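Local coordinates for protein glutamate--tRNA ligase (PDB 3AII) that is an archaeal non-discriminating glutamyl-tRNA synthetase, a class I enzyme that probably activates glutamate with ATP and transfers it to the acceptor end of tRNA, at residues V280-L285 / Y305-L310; Y404-D409 / L500-I505; L539-A542 / M546-Y549. All blocks are in the same frame, centred on the assembly; numbering follows the deposited sequence.

Contact 1 (V280-L285 / Y305-L310); sequences VDDHLL and YLYRHL
Asp282 and His283, near the end of helix 274-284, meet Tyr307 of helix 299-310 while the backbones stay well apart, 8.4 Å between His283 CA and Tyr307 CA, and the Tyr307 side chain spans the distance. With Tyr307 CG anti to its carbonyl carbon (chi1 -76°), the phenol is carried over to the other helix and presents its hydroxyl there. Tyr307 OH rests 3.4 Å from Asp282 CB, the closest approach of the pair. It makes no direct bond to the carboxylate, since Asp282 OD2 lies 4.2 Å from Tyr307 OH. A water closes this distance instead: it donates to Asp282 OD2 at 2.7 Å and hydrogen-bonds to Tyr307 OH, also at 2.7 Å, sitting at the edge of the ring and in its plane. Carboxylate and ring are nearly coplanar, their planes 22° apart, with the water joining Asp282 OD2 to Tyr307 OH. His283 touches the ring only through its root, CB lying obliquely 4.2 Å from Tyr307 CE1; its imidazole, with CG anti to the backbone N (chi1 171°), leads off to stack on Trp312. The contact is buried, and the charge of Asp282 is met mainly outside it: OD1 forms a salt bridge with Arg134 and OD2 another with Arg100, which lies just ahead of the predicted HIGH region 103-113 of the class I catalytic domain. Asp282 therefore connects the water-bridged tyrosine to two arginines. Around this helix pair, Tyr307 also packs on Ala279 of helix 274-284 and on Pro315, while Leu306 and His309 lie on Leu182 of helix 172-184, and Leu285 and Asp281 lean on Arg134 of strand 130-135.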
ATOM      1  N   VAL A 280      26.457  -4.576  -3.007  1.00 14.19           N
ATOM      2  CA  VAL A 280      27.054  -5.811  -2.518  1.00 14.82           C
ATOM      3  C   VAL A 280      26.037  -6.970  -2.561  1.00 16.26           C
ATOM      4  O   VAL A 280      26.354  -8.089  -3.011  1.00 17.36           O
ATOM      5  CB  VAL A 280      27.634  -5.632  -1.086  1.00 16.14           C
ATOM      6  CG1 VAL A 280      28.022  -6.987  -0.491  1.00 18.11           C
ATOM      7  CG2 VAL A 280      28.866  -4.711  -1.116  1.00 16.30           C
ATOM      8  N   ASP A 281      24.820  -6.705  -2.102  1.00 15.02           N
ATOM      9  CA  ASP A 281      23.805  -7.756  -2.041  1.00 11.75           C
ATOM     10  C   ASP A 281      23.277  -8.127  -3.419  1.00 16.68           C
ATOM     11  O   ASP A 281      23.066  -9.307  -3.695  1.00 16.93           O
ATOM     12  CB  ASP A 281      22.678  -7.359  -1.106  1.00 12.29           C
ATOM     13  CG  ASP A 281      23.103  -7.423   0.350  1.00 13.95           C
ATOM     14  OD1 ASP A 281      24.198  -7.966   0.630  1.00 16.39           O
ATOM     15  OD2 ASP A 281      22.343  -6.915   1.195  1.00 16.21           O
ATOM     16  N   ASP A 282      23.093  -7.144  -4.291  1.00 15.04           N
ATOM     17  CA  ASP A 282      22.668  -7.466  -5.656  1.00 16.22           C
ATOM     18  C   ASP A 282      23.700  -8.390  -6.299  1.00 21.43           C
ATOM     19  O   ASP A 282      23.347  -9.356  -6.978  1.00 17.12           O
ATOM     20  CB  ASP A 282      22.477  -6.200  -6.503  1.00 14.67           C
ATOM     21  CG  ASP A 282      21.145  -5.513  -6.254  1.00 19.58           C
ATOM     22  OD1 ASP A 282      20.252  -6.116  -5.617  1.00 17.15           O
ATOM     23  OD2 ASP A 282      20.981  -4.361  -6.706  1.00 19.14           O
ATOM     24  N   HIS A 283      24.981  -8.110  -6.087  1.00 14.56           N
ATOM     25  CA  HIS A 283      26.002  -8.951  -6.701  1.00 15.56           C
ATOM     26  C   HIS A 283      26.033 -10.327  -6.077  1.00 18.69           C
ATOM     27  O   HIS A 283      26.015 -11.333  -6.779  1.00 16.68           O
ATOM     28  CB  HIS A 283      27.396  -8.339  -6.588  1.00 15.92           C
ATOM     29  CG  HIS A 283      28.481  -9.270  -7.023  1.00 18.75           C
ATOM     30  ND1 HIS A 283      28.739  -9.541  -8.350  1.00 24.51           N
ATOM     31  CD2 HIS A 283      29.352 -10.021  -6.308  1.00 19.15           C
ATOM     32  CE1 HIS A 283      29.731 -10.412  -8.434  1.00 21.67           C
ATOM     33  NE2 HIS A 283      30.129 -10.709  -7.209  1.00 22.29           N
ATOM     34  N   LEU A 284      26.088 -10.386  -4.751  1.00 14.34           N
ATOM     35  CA  LEU A 284      26.283 -11.689  -4.108  1.00 15.70           C
ATOM     36  C   LEU A 284      25.082 -12.612  -4.251  1.00 18.10           C
ATOM     37  O   LEU A 284      25.251 -13.844  -4.287  1.00 20.98           O
ATOM     38  CB  LEU A 284      26.669 -11.547  -2.629  1.00 16.01           C
ATOM     39  CG  LEU A 284      28.033 -10.918  -2.345  1.00 17.49           C
ATOM     40  CD1 LEU A 284      28.172 -10.661  -0.837  1.00 20.33           C
ATOM     41  CD2 LEU A 284      29.160 -11.809  -2.855  1.00 20.74           C
ATOM     42  N   LEU A 285      23.888 -12.034  -4.334  1.00 16.07           N
ATOM     43  CA  LEU A 285      22.666 -12.823  -4.461  1.00 15.58           C
ATOM     44  C   LEU A 285      22.376 -13.156  -5.909  1.00 17.54           C
ATOM     45  O   LEU A 285      21.407 -13.850  -6.195  1.00 19.62           O
ATOM     46  CB  LEU A 285      21.475 -12.065  -3.867  1.00 15.24           C
ATOM     47  CG  LEU A 285      21.649 -11.824  -2.366  1.00 18.02           C
ATOM     48  CD1 LEU A 285      20.563 -10.884  -1.862  1.00 18.85           C
ATOM     49  CD2 LEU A 285      21.615 -13.142  -1.604  1.00 30.04           C
ATOM     50  N   TYR A 305      30.471   2.616  -9.537  1.00 24.18           N
ATOM     51  CA  TYR A 305      31.860   2.717  -9.078  1.00 23.40           C
ATOM     52  C   TYR A 305      32.285   1.550  -8.201  1.00 19.01           C
ATOM     53  O   TYR A 305      33.428   1.106  -8.245  1.00 24.62           O
ATOM     54  CB  TYR A 305      32.093   4.030  -8.326  1.00 21.60           C
ATOM     55  CG  TYR A 305      32.117   5.231  -9.235  1.00 21.75           C
ATOM     56  CD1 TYR A 305      30.975   5.997  -9.437  1.00 21.18           C
ATOM     57  CD2 TYR A 305      33.280   5.600  -9.893  1.00 24.58           C
ATOM     58  CE1 TYR A 305      30.991   7.090 -10.277  1.00 26.35           C
ATOM     59  CE2 TYR A 305      33.303   6.692 -10.731  1.00 17.94           C
ATOM     60  CZ  TYR A 305      32.162   7.430 -10.921  1.00 25.22           C
ATOM     61  OH  TYR A 305      32.188   8.518 -11.756  1.00 25.66           O
ATOM     62  N   LEU A 306      31.346   1.063  -7.398  1.00 20.24           N
ATOM     63  CA  LEU A 306      31.600  -0.080  -6.532  0.51 20.69           C
ATOM     64  C   LEU A 306      31.834  -1.329  -7.350  1.00 15.87           C
ATOM     65  O   LEU A 306      32.806  -2.052  -7.130  1.00 20.64           O
ATOM     66  CB  LEU A 306      30.404  -0.332  -5.617  0.51 20.30           C
ATOM     67  CG  LEU A 306      30.214   0.582  -4.420  0.51 20.88           C
ATOM     68  CD1 LEU A 306      28.921   0.197  -3.723  0.51 12.92           C
ATOM     69  CD2 LEU A 306      31.387   0.457  -3.472  0.51 24.24           C
ATOM     70  N   TYR A 307      30.930  -1.581  -8.300  1.00 18.58           N
ATOM     71  CA  TYR A 307      31.039  -2.740  -9.182  1.00 18.07           C
ATOM     72  C   TYR A 307      32.374  -2.669  -9.915  1.00 19.53           C
ATOM     73  O   TYR A 307      33.106  -3.641  -9.991  1.00 22.35           O
ATOM     74  CB  TYR A 307      29.895  -2.773 -10.199  1.00 19.54           C
ATOM     75  CG  TYR A 307      28.552  -3.229  -9.656  1.00 18.52           C
ATOM     76  CD1 TYR A 307      28.260  -4.584  -9.534  1.00 19.92           C
ATOM     77  CD2 TYR A 307      27.588  -2.306  -9.281  1.00 17.69           C
ATOM     78  CE1 TYR A 307      27.025  -5.010  -9.056  1.00 19.21           C
ATOM     79  CE2 TYR A 307      26.336  -2.724  -8.786  1.00 21.02           C
ATOM     80  CZ  TYR A 307      26.078  -4.078  -8.679  1.00 19.66           C
ATOM     81  OH  TYR A 307      24.857  -4.503  -8.206  1.00 22.38           O
ATOM     82  N   ARG A 308      32.677  -1.489 -10.437  1.00 20.54           N
ATOM     83  CA  ARG A 308      33.951  -1.224 -11.104  0.55 22.54           C
ATOM     84  C   ARG A 308      35.156  -1.621 -10.256  1.00 25.34           C
ATOM     85  O   ARG A 308      36.024  -2.413 -10.675  1.00 22.76           O
ATOM     86  CB  ARG A 308      34.058   0.270 -11.420  0.55 24.60           C
ATOM     87  CG  ARG A 308      33.325   0.728 -12.658  0.55 37.14           C
ATOM     88  CD  ARG A 308      33.696   2.171 -12.954  0.55 36.86           C
ATOM     89  NE  ARG A 308      35.094   2.441 -12.621  0.55 27.80           N
ATOM     90  CZ  ARG A 308      35.671   3.631 -12.742  0.55 37.22           C
ATOM     91  NH1 ARG A 308      36.946   3.793 -12.413  0.55 48.85           N
ATOM     92  NH2 ARG A 308      34.972   4.658 -13.197  0.55 23.59           N
ATOM     93  N   HIS A 309      35.224  -1.052  -9.059  1.00 21.82           N
ATOM     94  CA  HIS A 309      36.355  -1.264  -8.173  1.00 20.80           C
ATOM     95  C   HIS A 309      36.521  -2.705  -7.744  1.00 29.21           C
ATOM     96  O   HIS A 309      37.642  -3.167  -7.562  1.00 24.92           O
ATOM     97  CB  HIS A 309      36.247  -0.380  -6.928  1.00 22.63           C
ATOM     98  CG  HIS A 309      36.579   1.053  -7.177  1.00 28.11           C
ATOM     99  ND1 HIS A 309      37.677   1.440  -7.919  1.00 40.07           N
ATOM    100  CD2 HIS A 309      35.984   2.194  -6.761  1.00 22.45           C
ATOM    101  CE1 HIS A 309      37.734   2.759  -7.960  1.00 49.27           C
ATOM    102  NE2 HIS A 309      36.721   3.240  -7.262  1.00 28.51           N
ATOM    103  N   LEU A 310      35.405  -3.408  -7.581  1.00 18.83           N
ATOM    104  CA  LEU A 310      35.446  -4.796  -7.127  1.00 21.24           C
ATOM    105  C   LEU A 310      35.588  -5.798  -8.284  1.00 21.63           C
ATOM    106  O   LEU A 310      35.741  -7.005  -8.062  1.00 27.64           O
ATOM    107  CB  LEU A 310      34.213  -5.094  -6.271  1.00 21.32           C
ATOM    108  CG  LEU A 310      34.226  -4.395  -4.901  1.00 24.79           C
ATOM    109  CD1 LEU A 310      32.832  -4.395  -4.254  1.00 21.35           C
ATOM    110  CD2 LEU A 310      35.260  -5.021  -3.971  1.00 29.88           C
TER
HETATM  111  O   HOH W   1      22.841  -2.770  -7.821  1.00 24.54           O

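Contact 2 (Y404-D409 / L500-I505); sequences YFFAAD and LEAEVI
Ala502 O lies at the edge of the Phe406 ring, near its plane and 3.8 Å from Phe406 CE1; no hydrogen bond joins the two segments. Their strands belong to one curled six-stranded sheet of the anticodon-binding region, a beta-barrel module in this family, and are separated in it by strand 511-516; the Phe406 side chain reaches across the interior between them. Phe406 CG stands anti to the backbone N (chi1 165°), which sends the ring across to strand 500-505. There Ala502 CB meets Phe406 CE1 at 3.9 Å. Val504 places CG2 over one face in a CH-pi contact, 4.1 Å from the ring centroid and 27° off its normal. Leu531 of strand 528-531 packs against both Phe406 and Val504, and Phe534 meets Phe406 edge to face, which adds further apolar contacts to the ring. A serine in place of Phe406 would probably leave Val504 CG2 without its ring face and open a gap between the strands in this buried interior. On the face opposite Val504 CG2, Ala408 N stands 4.0 Å above the plane of the Phe406 ring, offset toward its rim.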
ATOM      1  N   TYR A 404     -27.846  -5.144  -0.649  1.00 13.70           N
ATOM      2  CA  TYR A 404     -28.752  -4.850   0.462  1.00 11.70           C
ATOM      3  C   TYR A 404     -29.107  -3.363   0.486  1.00 12.57           C
ATOM      4  O   TYR A 404     -28.342  -2.532  -0.021  1.00 16.43           O
ATOM      5  CB  TYR A 404     -28.094  -5.227   1.794  1.00 14.59           C
ATOM      6  CG  TYR A 404     -27.705  -6.688   1.874  1.00 11.58           C
ATOM      7  CD1 TYR A 404     -28.617  -7.642   2.311  1.00 14.74           C
ATOM      8  CD2 TYR A 404     -26.453  -7.113   1.452  1.00 12.33           C
ATOM      9  CE1 TYR A 404     -28.270  -8.990   2.364  1.00 16.77           C
ATOM     10  CE2 TYR A 404     -26.102  -8.454   1.497  1.00 14.97           C
ATOM     11  CZ  TYR A 404     -27.011  -9.379   1.960  1.00 16.69           C
ATOM     12  OH  TYR A 404     -26.646 -10.711   1.986  1.00 15.61           O
ATOM     13  N   PHE A 405     -30.236  -3.036   1.116  1.00 13.82           N
ATOM     14  CA  PHE A 405     -30.624  -1.636   1.358  1.00 15.01           C
ATOM     15  C   PHE A 405     -30.144  -1.198   2.743  1.00 13.83           C
ATOM     16  O   PHE A 405     -30.604  -1.740   3.756  1.00 15.39           O
ATOM     17  CB  PHE A 405     -32.151  -1.471   1.308  1.00 14.11           C
ATOM     18  CG  PHE A 405     -32.752  -1.572  -0.076  1.00 14.37           C
ATOM     19  CD1 PHE A 405     -31.996  -1.292  -1.208  1.00 16.47           C
ATOM     20  CD2 PHE A 405     -34.088  -1.920  -0.231  1.00 18.30           C
ATOM     21  CE1 PHE A 405     -32.567  -1.383  -2.489  1.00 16.18           C
ATOM     22  CE2 PHE A 405     -34.657  -2.006  -1.505  1.00 16.56           C
ATOM     23  CZ  PHE A 405     -33.900  -1.724  -2.623  1.00 15.50           C
ATOM     24  N   PHE A 406     -29.234  -0.225   2.772  1.00 15.68           N
ATOM     25  CA  PHE A 406     -28.799   0.436   3.997  1.00 16.14           C
ATOM     26  C   PHE A 406     -29.229   1.887   3.888  1.00 15.19           C
ATOM     27  O   PHE A 406     -28.830   2.581   2.964  1.00 17.38           O
ATOM     28  CB  PHE A 406     -27.270   0.343   4.138  1.00 12.75           C
ATOM     29  CG  PHE A 406     -26.677   1.282   5.179  1.00 15.25           C
ATOM     30  CD1 PHE A 406     -26.854   1.039   6.533  1.00 20.23           C
ATOM     31  CD2 PHE A 406     -25.923   2.383   4.786  1.00 18.95           C
ATOM     32  CE1 PHE A 406     -26.306   1.892   7.493  1.00 20.21           C
ATOM     33  CE2 PHE A 406     -25.359   3.241   5.733  1.00 17.12           C
ATOM     34  CZ  PHE A 406     -25.551   2.997   7.083  1.00 16.12           C
ATOM     35  N   ALA A 407     -30.064   2.325   4.826  1.00 15.75           N
ATOM     36  CA  ALA A 407     -30.528   3.708   4.852  1.00 16.37           C
ATOM     37  C   ALA A 407     -29.707   4.491   5.875  1.00 15.22           C
ATOM     38  O   ALA A 407     -29.914   4.342   7.083  1.00 19.11           O
ATOM     39  CB  ALA A 407     -32.013   3.757   5.205  1.00 20.54           C
ATOM     40  N   ALA A 408     -28.777   5.305   5.377  1.00 17.41           N
ATOM     41  CA  ALA A 408     -27.960   6.183   6.217  1.00 18.46           C
ATOM     42  C   ALA A 408     -28.826   7.302   6.800  1.00 17.22           C
ATOM     43  O   ALA A 408     -29.705   7.810   6.115  1.00 21.18           O
ATOM     44  CB  ALA A 408     -26.859   6.781   5.393  1.00 23.15           C
ATOM     45  N   ASP A 409     -28.548   7.694   8.045  1.00 20.93           N
ATOM     46  CA  ASP A 409     -29.280   8.786   8.709  1.00 22.22           C
ATOM     47  C   ASP A 409     -30.777   8.680   8.440  1.00 22.34           C
ATOM     48  O   ASP A 409     -31.402   9.600   7.904  1.00 24.39           O
ATOM     49  CB  ASP A 409     -28.740  10.144   8.267  1.00 23.56           C
ATOM     50  CG  ASP A 409     -27.317  10.389   8.749  1.00 29.91           C
ATOM     51  OD1 ASP A 409     -26.933   9.846   9.810  1.00 29.72           O
ATOM     52  OD2 ASP A 409     -26.582  11.119   8.063  1.00 35.46           O
ATOM     53  N   LEU A 500     -32.321  -3.533  11.027  1.00 18.98           N
ATOM     54  CA  LEU A 500     -31.181  -3.792  11.895  1.00 18.99           C
ATOM     55  C   LEU A 500     -30.275  -2.577  11.978  1.00 20.40           C
ATOM     56  O   LEU A 500     -30.064  -1.880  10.992  1.00 18.20           O
ATOM     57  CB  LEU A 500     -30.363  -4.949  11.326  1.00 23.08           C
ATOM     58  CG  LEU A 500     -31.098  -6.278  11.169  1.00 26.75           C
ATOM     59  CD1 LEU A 500     -30.190  -7.282  10.441  1.00 22.38           C
ATOM     60  CD2 LEU A 500     -31.484  -6.793  12.530  1.00 27.68           C
ATOM     61  N   GLU A 501     -29.701  -2.336  13.149  1.00 20.84           N
ATOM     62  CA  GLU A 501     -28.754  -1.240  13.279  1.00 22.13           C
ATOM     63  C   GLU A 501     -27.472  -1.580  12.522  1.00 19.32           C
ATOM     64  O   GLU A 501     -26.986  -2.714  12.571  1.00 20.95           O
ATOM     65  CB  GLU A 501     -28.436  -0.970  14.751  1.00 27.46           C
ATOM     66  CG  GLU A 501     -29.635  -0.544  15.566  1.00 39.08           C
ATOM     67  CD  GLU A 501     -30.205   0.781  15.102  1.00 62.35           C
ATOM     68  OE1 GLU A 501     -31.439   0.872  14.929  1.00 67.41           O
ATOM     69  OE2 GLU A 501     -29.416   1.729  14.906  1.00 59.78           O
ATOM     70  N   ALA A 502     -26.936  -0.594  11.813  1.00 17.79           N
ATOM     71  CA  ALA A 502     -25.651  -0.756  11.149  1.00 20.48           C
ATOM     72  C   ALA A 502     -24.918   0.565  11.080  1.00 22.24           C
ATOM     73  O   ALA A 502     -25.515   1.631  11.212  1.00 20.49           O
ATOM     74  CB  ALA A 502     -25.837  -1.318   9.739  1.00 20.17           C
ATOM     75  N   GLU A 503     -23.614   0.496  10.869  1.00 19.28           N
ATOM     76  CA  GLU A 503     -22.850   1.696  10.599  1.00 21.46           C
ATOM     77  C   GLU A 503     -21.783   1.387   9.581  1.00 20.39           C
ATOM     78  O   GLU A 503     -21.389   0.231   9.401  1.00 20.95           O
ATOM     79  CB  GLU A 503     -22.237   2.269  11.871  1.00 23.22           C
ATOM     80  CG  GLU A 503     -21.268   1.360  12.575  1.00 32.26           C
ATOM     81  CD  GLU A 503     -20.882   1.902  13.938  1.00 53.23           C
ATOM     82  OE1 GLU A 503     -21.787   2.077  14.783  1.00 63.22           O
ATOM     83  OE2 GLU A 503     -19.679   2.156  14.162  1.00 58.21           O
ATOM     84  N   VAL A 504     -21.352   2.429   8.895  1.00 15.03           N
ATOM     85  CA  VAL A 504     -20.331   2.314   7.875  1.00 15.99           C
ATOM     86  C   VAL A 504     -19.242   3.323   8.193  1.00 18.31           C
ATOM     87  O   VAL A 504     -19.526   4.512   8.410  1.00 21.40           O
ATOM     88  CB  VAL A 504     -20.908   2.596   6.479  1.00 16.72           C
ATOM     89  CG1 VAL A 504     -19.824   2.449   5.413  1.00 17.79           C
ATOM     90  CG2 VAL A 504     -22.079   1.650   6.194  1.00 17.93           C
ATOM     91  N   ILE A 505     -18.004   2.847   8.266  1.00 18.12           N
ATOM     92  CA  ILE A 505     -16.867   3.745   8.463  1.00 17.73           C
ATOM     93  C   ILE A 505     -16.379   4.203   7.109  1.00 22.35           C
ATOM     94  O   ILE A 505     -16.038   3.378   6.260  1.00 20.64           O
ATOM     95  CB  ILE A 505     -15.732   3.072   9.230  1.00 18.86           C
ATOM     96  CG1 ILE A 505     -16.272   2.470  10.524  1.00 21.08           C
ATOM     97  CG2 ILE A 505     -14.611   4.080   9.482  1.00 21.46           C
ATOM     98  CD1 ILE A 505     -17.014   3.457  11.402  1.00 25.28           C
TER

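Contact 3 (L539-A542 / M546-Y549); sequences LDSA and MVFY
Met546 meets Leu539 and Ser541 where strand 546-552 begins, the second arm of a beta hairpin with strand 535-541. Its CB packs against Leu539 CD1 at 3.9 Å, and its CA-H makes a contact with Ser541 O, with 3.5 Å from Met546 CA to Ser541 O. Val547 follows and takes part in all three backbone hydrogen bonds between the segments. Its N gives a nearly straight bond to Ser541 O (2.9 Å), and Val547 O accepts twice, from Asp540 N at 2.8 Å and from Ser541 N at 3.2 Å. Two residues thus face one: a classic beta bulge, which shifts the register between the Leu539-Phe548 non-hydrogen-bonded pair and the Ser541-Val547 hydrogen-bonded pair. On the sheet face that carries Ser541 and Val547, Ser541 OG takes the crowded position between backbone N and carbonyl carbon (chi1 55°) and touches Val547 CB at 3.3 Å. Phe548 lies on the other face, with Leu539. Leu539 CD1 sits over the centre of the ring, 3.9 Å from the Phe548 centroid and 13° off the normal, a CH-pi contact over one ring face. Tyr549 ends the walk against the inserted residue of the bulge: Asp540 CB approaches Tyr549 CD2 obliquely at 3.6 Å, and the carboxylate and ring planes are turned 52° apart. The acid end of Asp540 points to other partners, OD2 forming salt bridges with Arg538 and with Arg360 of helix 355-360. Beyond the hairpin, Phe548 bonds through its backbone to Glu503 and Ile505 of the parallel strand 500-505, Met546 and Phe548 pack on Ile516 of strand 511-516, and Tyr549 rests on Pro350.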
ATOM      1  N   LEU A 539     -17.890  -6.022   5.353  1.00 15.15           N
ATOM      2  CA  LEU A 539     -18.327  -6.223   6.735  1.00 13.81           C
ATOM      3  C   LEU A 539     -17.116  -6.523   7.631  1.00 15.81           C
ATOM      4  O   LEU A 539     -16.403  -7.518   7.437  1.00 17.07           O
ATOM      5  CB  LEU A 539     -19.345  -7.357   6.842  1.00 15.21           C
ATOM      6  CG  LEU A 539     -19.858  -7.571   8.276  1.00 16.77           C
ATOM      7  CD1 LEU A 539     -20.627  -6.344   8.773  1.00 22.30           C
ATOM      8  CD2 LEU A 539     -20.753  -8.816   8.365  1.00 20.81           C
ATOM      9  N   ASP A 540     -16.902  -5.653   8.610  1.00 15.53           N
ATOM     10  CA  ASP A 540     -15.697  -5.698   9.446  1.00 19.31           C
ATOM     11  C   ASP A 540     -15.982  -6.348  10.796  1.00 21.71           C
ATOM     12  O   ASP A 540     -15.131  -7.038  11.366  1.00 19.92           O
ATOM     13  CB  ASP A 540     -15.150  -4.283   9.639  1.00 18.00           C
ATOM     14  CG  ASP A 540     -13.811  -4.269  10.357  1.00 20.98           C
ATOM     15  OD1 ASP A 540     -13.788  -3.848  11.531  1.00 23.24           O
ATOM     16  OD2 ASP A 540     -12.795  -4.692   9.760  1.00 20.13           O
ATOM     17  N   SER A 541     -17.186  -6.134  11.306  1.00 22.36           N
ATOM     18  CA  SER A 541     -17.607  -6.818  12.521  1.00 21.68           C
ATOM     19  C   SER A 541     -19.108  -7.049  12.500  1.00 30.16           C
ATOM     20  O   SER A 541     -19.872  -6.189  12.060  1.00 23.68           O
ATOM     21  CB  SER A 541     -17.172  -6.045  13.771  1.00 28.26           C
ATOM     22  OG  SER A 541     -17.637  -4.711  13.740  1.00 39.93           O
ATOM     23  N   ALA A 542     -19.525  -8.225  12.961  1.00 32.21           N
ATOM     24  CA  ALA A 542     -20.929  -8.632  12.859  1.00 27.82           C
ATOM     25  C   ALA A 542     -21.752  -8.155  14.043  1.00 41.82           C
ATOM     26  O   ALA A 542     -21.211  -7.657  15.032  1.00 45.67           O
ATOM     27  CB  ALA A 542     -21.037 -10.141  12.704  1.00 44.72           C
ATOM     28  N   MET A 546     -23.937  -4.296  13.106  1.00 24.91           N
ATOM     29  CA  MET A 546     -22.966  -4.519  12.041  1.00 20.73           C
ATOM     30  C   MET A 546     -22.136  -3.268  11.751  1.00 20.95           C
ATOM     31  O   MET A 546     -22.653  -2.153  11.689  1.00 23.37           O
ATOM     32  CB  MET A 546     -23.700  -4.950  10.771  1.00 23.04           C
ATOM     33  CG  MET A 546     -24.137  -6.387  10.781  1.00 27.59           C
ATOM     34  SD  MET A 546     -25.227  -6.677   9.370  1.00 37.78           S
ATOM     35  CE  MET A 546     -26.826  -6.562  10.142  1.00 33.30           C
ATOM     36  N   VAL A 547     -20.840  -3.460  11.559  1.00 17.55           N
ATOM     37  CA  VAL A 547     -19.977  -2.364  11.140  1.00 15.27           C
ATOM     38  C   VAL A 547     -19.310  -2.699   9.808  1.00 19.36           C
ATOM     39  O   VAL A 547     -18.609  -3.699   9.703  1.00 18.50           O
ATOM     40  CB  VAL A 547     -18.902  -2.082  12.188  1.00 20.63           C
ATOM     41  CG1 VAL A 547     -18.029  -0.930  11.740  1.00 23.45           C
ATOM     42  CG2 VAL A 547     -19.566  -1.781  13.534  1.00 21.11           C
ATOM     43  N   PHE A 548     -19.545  -1.859   8.802  1.00 16.46           N
ATOM     44  CA  PHE A 548     -18.926  -2.011   7.488  1.00 17.95           C
ATOM     45  C   PHE A 548     -17.865  -0.949   7.309  1.00 16.83           C
ATOM     46  O   PHE A 548     -17.969   0.140   7.884  1.00 20.57           O
ATOM     47  CB  PHE A 548     -19.958  -1.778   6.376  1.00 16.78           C
ATOM     48  CG  PHE A 548     -21.077  -2.785   6.349  1.00 16.68           C
ATOM     49  CD1 PHE A 548     -22.218  -2.587   7.105  1.00 16.34           C
ATOM     50  CD2 PHE A 548     -20.991  -3.914   5.546  1.00 15.75           C
ATOM     51  CE1 PHE A 548     -23.265  -3.503   7.075  1.00 18.02           C
ATOM     52  CE2 PHE A 548     -22.026  -4.839   5.511  1.00 14.32           C
ATOM     53  CZ  PHE A 548     -23.167  -4.635   6.277  1.00 16.13           C
ATOM     54  N   TYR A 549     -16.870  -1.261   6.484  1.00 17.08           N
ATOM     55  CA  TYR A 549     -15.903  -0.281   5.998  1.00 19.11           C
ATOM     56  C   TYR A 549     -16.142   0.014   4.514  1.00 15.08           C
ATOM     57  O   TYR A 549     -16.158  -0.891   3.682  1.00 18.21           O
ATOM     58  CB  TYR A 549     -14.459  -0.756   6.262  1.00 18.89           C
ATOM     59  CG  TYR A 549     -13.985  -0.376   7.644  1.00 17.29           C
ATOM     60  CD1 TYR A 549     -12.920   0.505   7.822  1.00 24.10           C
ATOM     61  CD2 TYR A 549     -14.631  -0.860   8.770  1.00 19.81           C
ATOM     62  CE1 TYR A 549     -12.512   0.879   9.093  1.00 20.12           C
ATOM     63  CE2 TYR A 549     -14.231  -0.495  10.044  1.00 21.43           C
ATOM     64  CZ  TYR A 549     -13.171   0.382  10.195  1.00 23.83           C
ATOM     65  OH  TYR A 549     -12.773   0.754  11.464  1.00 30.43           O
TER

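In the fold
From the N terminus the chain first reaches contact 1, which closes a short loop in the catalytic domain by joining helices 274-284 and 299-310; residues 293-297 within that loop are not modelled. Contact 2 follows and closes a long loop of 90 residues, which contains the strands of a second six-stranded sheet, and brings strands 402-408 and 500-505 into one sheet, with strand 511-516 between them. Contact 3 then closes a tight hairpin. The three are in series, without crossing. Contacts 2 and 3 share one sheet and touch, their centres about 10 Å apart. Contact 1 lies on the other side of the chain's centre, its centre about 58 Å from that of contact 2.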